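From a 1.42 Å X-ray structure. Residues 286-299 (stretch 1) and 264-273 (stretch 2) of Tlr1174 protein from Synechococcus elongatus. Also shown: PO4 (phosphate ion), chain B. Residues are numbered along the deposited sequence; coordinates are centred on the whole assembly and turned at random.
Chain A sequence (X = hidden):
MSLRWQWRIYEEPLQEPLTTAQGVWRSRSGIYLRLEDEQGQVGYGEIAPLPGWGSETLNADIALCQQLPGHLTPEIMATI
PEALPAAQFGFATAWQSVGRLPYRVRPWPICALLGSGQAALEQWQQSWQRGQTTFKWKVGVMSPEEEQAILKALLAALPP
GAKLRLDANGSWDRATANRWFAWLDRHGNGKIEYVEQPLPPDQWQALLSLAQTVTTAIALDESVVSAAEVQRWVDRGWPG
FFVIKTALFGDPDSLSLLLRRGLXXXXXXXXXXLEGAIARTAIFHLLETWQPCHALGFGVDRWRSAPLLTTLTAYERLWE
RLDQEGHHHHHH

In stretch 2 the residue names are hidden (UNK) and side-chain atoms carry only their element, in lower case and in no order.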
ATOM      1  N   LEU A 286      -5.027   6.650 -10.914  1.00 14.42           N
ATOM      2  CA  LEU A 286      -3.777   6.174 -11.491  1.00 13.54           C
ATOM      3  C   LEU A 286      -3.885   4.709 -11.994  1.00 14.33           C
ATOM      4  O   LEU A 286      -3.266   4.338 -12.985  1.00 14.89           O
ATOM      5  CB  LEU A 286      -2.655   6.263 -10.447  1.00 15.01           C
ATOM      6  CG  LEU A 286      -2.227   7.723 -10.150  1.00 16.68           C
ATOM      7  CD1 LEU A 286      -1.486   7.812  -8.828  1.00 16.95           C
ATOM      8  CD2 LEU A 286      -1.330   8.211 -11.292  1.00 19.33           C
ATOM      9  N   LEU A 287      -4.663   3.888 -11.290  1.00 13.97           N
ATOM     10  CA  LEU A 287      -4.866   2.514 -11.727  1.00 14.50           C
ATOM     11  C   LEU A 287      -5.564   2.400 -13.077  1.00 14.27           C
ATOM     12  O   LEU A 287      -5.493   1.351 -13.713  1.00 15.27           O
ATOM     13  CB  LEU A 287      -5.646   1.743 -10.661  1.00 14.11           C
ATOM     14  CG  LEU A 287      -4.913   1.560  -9.283  1.00 15.18           C
ATOM     15  CD1 LEU A 287      -5.770   0.823  -8.281  1.00 15.98           C
ATOM     16  CD2 LEU A 287      -3.578   0.847  -9.472  1.00 15.23           C
ATOM     17  N   GLU A 288      -6.250   3.459 -13.527  1.00 14.32           N
ATOM     18  CA  GLU A 288      -6.835   3.411 -14.889  1.00 15.67           C
ATOM     19  C   GLU A 288      -5.704   3.367 -15.931  1.00 16.87           C
ATOM     20  O   GLU A 288      -5.909   2.832 -17.024  1.00 18.12           O
ATOM     21  CB  GLU A 288      -7.719   4.620 -15.167  1.00 17.02           C
ATOM     22  CG  GLU A 288      -9.025   4.695 -14.361  1.00 17.85           C
ATOM     23  CD  GLU A 288      -9.997   3.628 -14.810  1.00 23.28           C
ATOM     24  OE1 GLU A 288     -10.397   3.640 -16.001  1.00 25.12           O
ATOM     25  OE2 GLU A 288     -10.347   2.756 -13.999  1.00 20.40           O
ATOM     26  N   THR A 289      -4.559   3.946 -15.599  1.00 16.11           N
ATOM     27  CA  THR A 289      -3.366   3.835 -16.457  1.00 17.78           C
ATOM     28  C   THR A 289      -2.606   2.520 -16.208  1.00 17.60           C
ATOM     29  O   THR A 289      -2.342   1.778 -17.155  1.00 17.75           O
ATOM     30  CB  THR A 289      -2.478   5.052 -16.305  1.00 18.39           C
ATOM     31  OG1 THR A 289      -3.184   6.221 -16.811  1.00 21.43           O
ATOM     32  CG2 THR A 289      -1.138   4.859 -17.068  1.00 19.63           C
ATOM     33  N   TRP A 290      -2.265   2.221 -14.945  1.00 16.23           N
ATOM     34  CA  TRP A 290      -1.434   1.068 -14.664  1.00 15.64           C
ATOM     35  C   TRP A 290      -2.141  -0.279 -14.823  1.00 14.94           C
ATOM     36  O   TRP A 290      -1.472  -1.278 -15.103  1.00 15.59           O
ATOM     37  CB  TRP A 290      -0.847   1.175 -13.243  1.00 14.16           C
ATOM     38  CG  TRP A 290       0.113   2.344 -13.099  1.00 14.24           C
ATOM     39  CD1 TRP A 290       1.014   2.795 -14.030  1.00 15.50           C
ATOM     40  CD2 TRP A 290       0.302   3.164 -11.925  1.00 13.45           C
ATOM     41  NE1 TRP A 290       1.747   3.855 -13.502  1.00 15.74           N
ATOM     42  CE2 TRP A 290       1.329   4.078 -12.211  1.00 13.72           C
ATOM     43  CE3 TRP A 290      -0.269   3.171 -10.646  1.00 13.35           C
ATOM     44  CZ2 TRP A 290       1.766   5.029 -11.278  1.00 14.93           C
ATOM     45  CZ3 TRP A 290       0.195   4.093  -9.703  1.00 13.82           C
ATOM     46  CH2 TRP A 290       1.183   5.037 -10.046  1.00 14.05           C
ATOM     47  N   GLN A 291      -3.464  -0.306 -14.671  1.00 15.01           N
ATOM     48  CA  GLN A 291      -4.283  -1.511 -14.916  1.00 15.36           C
ATOM     49  C   GLN A 291      -3.807  -2.752 -14.171  1.00 15.67           C
ATOM     50  O   GLN A 291      -3.227  -3.677 -14.750  1.00 17.19           O
ATOM     51  CB  GLN A 291      -4.360  -1.808 -16.414  1.00 17.32           C
ATOM     52  CG  GLN A 291      -4.995  -0.631 -17.149  1.00 19.25           C
ATOM     53  CD  GLN A 291      -6.426  -0.840 -17.461  1.00 26.77           C
ATOM     54  OE1 GLN A 291      -6.843  -1.946 -17.783  1.00 28.51           O
ATOM     55  NE2 GLN A 291      -7.220   0.228 -17.363  1.00 30.99           N
ATOM     56  N   PRO A 292      -4.038  -2.757 -12.863  1.00 14.18           N
ATOM     57  CA  PRO A 292      -3.460  -3.807 -12.016  1.00 14.27           C
ATOM     58  C   PRO A 292      -3.943  -5.211 -12.399  1.00 14.44           C
ATOM     59  O   PRO A 292      -5.078  -5.393 -12.845  1.00 15.30           O
ATOM     60  CB  PRO A 292      -3.944  -3.419 -10.594  1.00 14.67           C
ATOM     61  CG  PRO A 292      -5.157  -2.552 -10.830  1.00 15.34           C
ATOM     62  CD  PRO A 292      -4.860  -1.810 -12.116  1.00 15.29           C
ATOM     63  N   CYS A 293      -3.076  -6.193 -12.172  1.00 14.80           N
ATOM     64  CA  CYS A 293      -3.393  -7.581 -12.481  1.00 15.30           C
ATOM     65  C   CYS A 293      -3.428  -8.493 -11.271  1.00 15.59           C
ATOM     66  O   CYS A 293      -3.470  -9.731 -11.396  1.00 16.90           O
ATOM     67  CB  CYS A 293      -2.386  -8.154 -13.493  1.00 15.61           C
ATOM     68  SG  CYS A 293      -0.713  -8.163 -12.921  1.00 16.51           S
ATOM     69  N   HIS A 294      -3.375  -7.895 -10.085  1.00 13.74           N
ATOM     70  CA  HIS A 294      -3.534  -8.640  -8.828  1.00 13.20           C
ATOM     71  C   HIS A 294      -4.470  -7.900  -7.916  1.00 12.62           C
ATOM     72  O   HIS A 294      -4.554  -6.650  -7.972  1.00 12.83           O
ATOM     73  CB  HIS A 294      -2.184  -8.796  -8.133  1.00 14.06           C
ATOM     74  CG  HIS A 294      -1.181  -9.524  -8.974  1.00 14.13           C
ATOM     75  ND1 HIS A 294      -1.364 -10.833  -9.371  1.00 15.95           N
ATOM     76  CD2 HIS A 294       0.008  -9.121  -9.508  1.00 14.74           C
ATOM     77  CE1 HIS A 294      -0.326 -11.217 -10.106  1.00 17.55           C
ATOM     78  NE2 HIS A 294       0.509 -10.197 -10.223  1.00 13.49           N
ATOM     79  N   ALA A 295      -5.174  -8.645  -7.065  1.00 13.57           N
ATOM     80  CA  ALA A 295      -6.134  -8.062  -6.125  1.00 12.13           C
ATOM     81  C   ALA A 295      -5.432  -7.004  -5.292  1.00 13.16           C
ATOM     82  O   ALA A 295      -4.308  -7.210  -4.817  1.00 13.52           O
ATOM     83  CB  ALA A 295      -6.657  -9.164  -5.173  1.00 14.11           C
ATOM     84  N   LEU A 296      -6.108  -5.871  -5.118  1.00 12.70           N
ATOM     85  CA  LEU A 296      -5.519  -4.740  -4.409  1.00 13.11           C
ATOM     86  C   LEU A 296      -5.525  -4.905  -2.912  1.00 13.38           C
ATOM     87  O   LEU A 296      -6.508  -5.448  -2.332  1.00 13.23           O
ATOM     88  CB  LEU A 296      -6.322  -3.439  -4.680  1.00 13.02           C
ATOM     89  CG  LEU A 296      -6.572  -3.029  -6.129  1.00 13.41           C
ATOM     90  CD1 LEU A 296      -7.369  -1.723  -6.164  1.00 15.98           C
ATOM     91  CD2 LEU A 296      -5.215  -2.882  -6.887  1.00 15.73           C
ATOM     92  N   GLY A 297      -4.472  -4.408  -2.267  1.00 13.27           N
ATOM     93  CA  GLY A 297      -4.414  -4.494  -0.798  1.00 13.56           C
ATOM     94  C   GLY A 297      -5.155  -3.329  -0.167  1.00 13.01           C
ATOM     95  O   GLY A 297      -4.581  -2.598   0.661  1.00 14.06           O
ATOM     96  N   PHE A 298      -6.431  -3.176  -0.532  1.00 13.92           N
ATOM     97  CA  PHE A 298      -7.247  -2.074  -0.030  1.00 15.48           C
ATOM     98  C   PHE A 298      -8.424  -2.560   0.795  1.00 16.93           C
ATOM     99  O   PHE A 298      -9.374  -1.772   1.036  1.00 17.80           O
ATOM    100  CB  PHE A 298      -7.710  -1.178  -1.185  1.00 16.17           C
ATOM    101  CG  PHE A 298      -6.661  -0.162  -1.618  1.00 14.79           C
ATOM    102  CD1 PHE A 298      -6.702   1.148  -1.129  1.00 18.42           C
ATOM    103  CD2 PHE A 298      -5.616  -0.506  -2.483  1.00 16.02           C
ATOM    104  CE1 PHE A 298      -5.724   2.080  -1.515  1.00 18.50           C
ATOM    105  CE2 PHE A 298      -4.663   0.426  -2.870  1.00 15.11           C
ATOM    106  CZ  PHE A 298      -4.723   1.720  -2.385  1.00 18.70           C
ATOM    107  N   GLY A 299      -8.301  -3.791   1.305  1.00 16.84           N
ATOM    108  CA  GLY A 299      -9.369  -4.420   2.140  1.00 17.65           C
ATOM    109  C   GLY A 299      -9.260  -4.001   3.586  1.00 18.29           C
ATOM    110  O   GLY A 299      -9.275  -4.845   4.481  1.00 19.79           O
ATOM    111  N   UNK A 264       8.785  -5.111 -13.585  1.00 19.00           N
ATOM    112  CA  UNK A 264       7.722  -5.835 -14.306  1.00 18.46           C
ATOM    113  C   UNK A 264       6.323  -5.532 -13.765  1.00 16.47           C
ATOM    114  O   UNK A 264       6.070  -5.739 -12.573  1.00 15.88           O
ATOM    115  c   UNK A 264       7.945  -7.337 -14.160  1.00 19.97           C
ATOM    116  o   UNK A 264      10.236  -7.799 -16.951  1.00 36.34           O
ATOM    117  o   UNK A 264       8.034  -7.767 -16.881  1.00 33.19           O
ATOM    118  c   UNK A 264       9.157  -7.796 -16.316  1.00 30.95           C
ATOM    119  c   UNK A 264       9.228  -7.833 -14.811  1.00 24.03           C
ATOM    120  N   UNK A 265       5.403  -5.052 -14.628  1.00 15.71           N
ATOM    121  CA  UNK A 265       4.040  -4.777 -14.148  1.00 15.75           C
ATOM    122  C   UNK A 265       3.393  -5.963 -13.455  1.00 14.59           C
ATOM    123  O   UNK A 265       2.673  -5.809 -12.474  1.00 14.92           O
ATOM    124  c   UNK A 265       4.335  -3.933 -16.394  1.00 16.36           C
ATOM    125  c   UNK A 265       5.593  -4.687 -16.052  1.00 15.76           C
ATOM    126  c   UNK A 265       3.263  -4.407 -15.448  1.00 15.28           C
ATOM    127  N   UNK A 266       3.624  -7.184 -13.947  1.00 14.52           N
ATOM    128  CA  UNK A 266       3.018  -8.379 -13.350  1.00 14.48           C
ATOM    129  C   UNK A 266       3.524  -8.671 -11.944  1.00 14.11           C
ATOM    130  O   UNK A 266       2.890  -9.423 -11.236  1.00 16.44           O
ATOM    131  n   UNK A 266       2.452 -12.515 -12.122  1.00 20.25           N
ATOM    132  c   UNK A 266       2.545 -10.905 -13.925  1.00 17.73           C
ATOM    133  c   UNK A 266       3.238 -11.705 -12.860  1.00 16.88           C
ATOM    134  c   UNK A 266       3.258  -9.564 -14.302  1.00 15.87           C
ATOM    135  o   UNK A 266       4.472 -11.605 -12.671  1.00 19.29           O
ATOM    136  N   UNK A 267       4.650  -8.080 -11.558  1.00 13.67           N
ATOM    137  CA  UNK A 267       5.170  -8.307 -10.211  1.00 13.56           C
ATOM    138  C   UNK A 267       4.689  -7.274  -9.180  1.00 13.87           C
ATOM    139  O   UNK A 267       5.117  -7.301  -8.038  1.00 13.13           O
ATOM    140  c   UNK A 267       7.405 -13.177 -10.829  1.00 30.73           C
ATOM    141  n   UNK A 267       8.355 -14.100 -10.928  1.00 31.81           N
ATOM    142  c   UNK A 267       7.254  -9.664 -10.898  1.00 16.91           C
ATOM    143  n   UNK A 267       7.704 -11.978 -10.328  1.00 23.07           N
ATOM    144  n   UNK A 267       6.165 -13.471 -11.210  1.00 30.95           N
ATOM    145  c   UNK A 267       6.705  -8.356 -10.258  1.00 14.32           C
ATOM    146  c   UNK A 267       6.768 -10.873 -10.173  1.00 20.59           C
ATOM    147  N   UNK A 268       3.821  -6.336  -9.585  1.00 12.75           N
ATOM    148  CA  UNK A 268       3.277  -5.309  -8.655  1.00 12.24           C
ATOM    149  C   UNK A 268       1.954  -5.718  -8.018  1.00 12.02           C
ATOM    150  O   UNK A 268       1.055  -6.254  -8.684  1.00 12.24           O
ATOM    151  c   UNK A 268       3.941  -2.017 -10.563  1.00 14.70           C
ATOM    152  c   UNK A 268       3.051  -3.972  -9.386  1.00 13.06           C
ATOM    153  c   UNK A 268       5.528  -3.373  -9.173  1.00 15.50           C
ATOM    154  c   UNK A 268       4.282  -3.405 -10.081  1.00 13.82           C
ATOM    155  N   UNK A 269       1.840  -5.356  -6.742  1.00 11.14           N
ATOM    156  CA  UNK A 269       0.568  -5.427  -6.021  1.00 10.92           C
ATOM    157  C   UNK A 269       0.392  -4.058  -5.363  1.00 11.59           C
ATOM    158  O   UNK A 269       1.269  -3.597  -4.634  1.00 12.34           O
ATOM    159  c   UNK A 269      -0.660  -6.474  -4.072  1.00 13.33           C
ATOM    160  c   UNK A 269       0.615  -6.520  -4.930  1.00 12.02           C
ATOM    161  c   UNK A 269       0.725  -7.902  -5.607  1.00 15.20           C
ATOM    162  N   UNK A 270      -0.725  -3.389  -5.660  1.00 11.61           N
ATOM    163  CA  UNK A 270      -0.935  -2.090  -5.066  1.00 11.24           C
ATOM    164  C   UNK A 270      -1.742  -2.170  -3.780  1.00 11.67           C
ATOM    165  O   UNK A 270      -2.779  -2.810  -3.753  1.00 13.10           O
ATOM    166  c   UNK A 270      -0.897  -0.888  -7.311  1.00 11.41           C
ATOM    167  c   UNK A 270      -0.962  -1.684  -8.450  1.00 10.97           C
ATOM    168  c   UNK A 270      -0.184  -1.405  -9.578  1.00 12.67           C
ATOM    169  c   UNK A 270       0.664   0.567  -8.479  1.00 13.28           C
ATOM    170  c   UNK A 270      -0.122   0.247  -7.336  1.00 11.91           C
ATOM    171  c   UNK A 270       0.586  -0.248  -9.592  1.00 13.84           C
ATOM    172  c   UNK A 270      -1.695  -1.217  -6.082  1.00 10.85           C
ATOM    173  N   UNK A 271      -1.246  -1.505  -2.732  1.00 11.92           N
ATOM    174  CA  UNK A 271      -1.870  -1.596  -1.420  1.00 12.82           C
ATOM    175  C   UNK A 271      -2.032  -0.301  -0.703  1.00 13.22           C
ATOM    176  O   UNK A 271      -1.498   0.754  -1.118  1.00 12.45           O
ATOM    177  o   UNK A 271       0.081  -1.973  -0.052  1.00 18.95           O
ATOM    178  c   UNK A 271      -1.076  -2.575  -0.546  1.00 14.79           C
ATOM    179  N   UNK A 272      -2.855  -0.379   0.341  1.00 12.86           N
ATOM    180  CA  UNK A 272      -3.205   0.798   1.138  1.00 12.93           C
ATOM    181  C   UNK A 272      -2.247   1.101   2.265  1.00 14.39           C
ATOM    182  O   UNK A 272      -1.723   0.203   2.920  1.00 15.45           O
ATOM    183  o   UNK A 272      -4.943   1.713   2.566  1.00 13.95           O
ATOM    184  c   UNK A 272      -4.592   0.598   1.745  1.00 13.73           C
ATOM    185  N   UNK A 273      -1.997   2.376   2.507  1.00 13.30           N
ATOM    186  CA  UNK A 273      -1.240   2.843   3.673  1.00 13.97           C
ATOM    187  C   UNK A 273      -2.222   3.487   4.669  1.00 14.27           C
ATOM    188  O   UNK A 273      -1.849   4.435   5.379  1.00 14.42           O
ATOM    189  c   UNK A 273      -0.237   3.894   3.230  1.00 15.44           C
TER
HETATM  190  P   PO4 B 601      -4.277 -12.155  -7.581  1.00 26.40           P
HETATM  191  O1  PO4 B 601      -5.534 -11.360  -7.409  1.00 27.63           O
HETATM  192  O2  PO4 B 601      -3.228 -11.430  -6.811  1.00 25.75           O
HETATM  193  O3  PO4 B 601      -4.508 -13.535  -6.964  1.00 27.11           O
HETATM  194  O4  PO4 B 601      -3.696 -12.444  -8.953  1.00 25.55           O
HETATM  195  O   HOH W   1      -0.963  -5.240 -10.135  1.00 15.72           O
HETATM  196  O   HOH W   2      -2.329  -4.882  -7.635  1.00 14.22           O
HETATM  197  O   HOH W   3      -2.657  -2.560   3.271  1.00 35.63           O

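Position 264 carries three carbons in a chain, the third bearing two oxygens. This carboxylate is Glu264; it lies out of reach of stretch 1, exposed, where a carboxylate can stay in solvent. At position 265 three carbons close a ring onto the backbone N, which defines Pro265. Its fixed phi, near -54°, fits the first turn of a short 3-10 segment, and Pro265 O lies 4.1 Å from Cys293 SG.

Position 266 has three carbons ending in one oxygen and one nitrogen. The elements identify the amide Gln266, polar and suited to the surface. Its hydrogen bond to stretch 1 comes from the backbone: His294 NE2 donates a 2.7 Å hydrogen bond to Gln266 O, while Cys293 SG packs 3.8 Å from Gln266 CA. At 267 three carbons, a nitrogen and a carbon with two more nitrogens make a guanidinium, hence Arg267. Its CA-to-CB bond points away from stretch 1, and its side chain stays 6.3 Å or more off; it finds partners elsewhere in the structure, besides a weak 2.9 Å bond from Arg267 NH1 to Gln266 OE1.

Position 268 shows four carbons forked at the second: Leu268. Its side chain is buried and stays 6.0 Å or more from stretch 1, but its carbonyl faces the contact. Leu268 O lies 3.2 Å from His294 CD2, at the ring edge, and accepts a 2.7 Å hydrogen bond from the O of water 1, which in turn accepts one from Cys293 N. Position 269 has one carbon carrying two others, so it is Val269, a compact, beta-branched residue at home in a strand. Val269 CG2 meets His294 CB at 4.0 Å.

At 270 one carbon leads to a six-carbon ring without oxygen. Leu287 CD2 sits over one ring face, 3.8 Å from the centroid, and the six-membered ring of Trp290 lies nearly parallel but slid aside, with centroids 5.4 Å apart. The residue is Phe270, whose flat, apolar side chain suits this buried pocket, with Pro292 and Leu296 also in contact.

Position 271 has one carbon and one oxygen, and its CA approaches Gly297 O at 3.6 Å. It is Ser271; the small side chain suits a place where the backbones come close. An ideal CB on Gly297 would stand 2.7 Å from Ser271 CB, a clash, so glycine permits the approach. Position 272 again has one carbon and one oxygen, and lays its CB over the Phe298 ring, 3.9 Å from the centroid. This is Ser272, whose hydroxyl is hydrogen-bonded just beyond the stretches. Position 273, a single carbon, is Ala273, buried, its CA-to-CB bond pointing away.

The contact joins an apolar cluster around Phe270 to a single backbone bridge. Gly297 N donates to Phe270 O and Ser272 N to Gly297 O, both at 2.8 Å. Water 2 links Phe270 N to His294 O, and water 3 links Ser272 O to Gly297 O. His294 completes the join: while NE2 holds Gln266 O, His294 ND1 donates to phosphate O4 at 2.9 Å.

Stretch 2, residues 264-273: EPQRLVFSSA
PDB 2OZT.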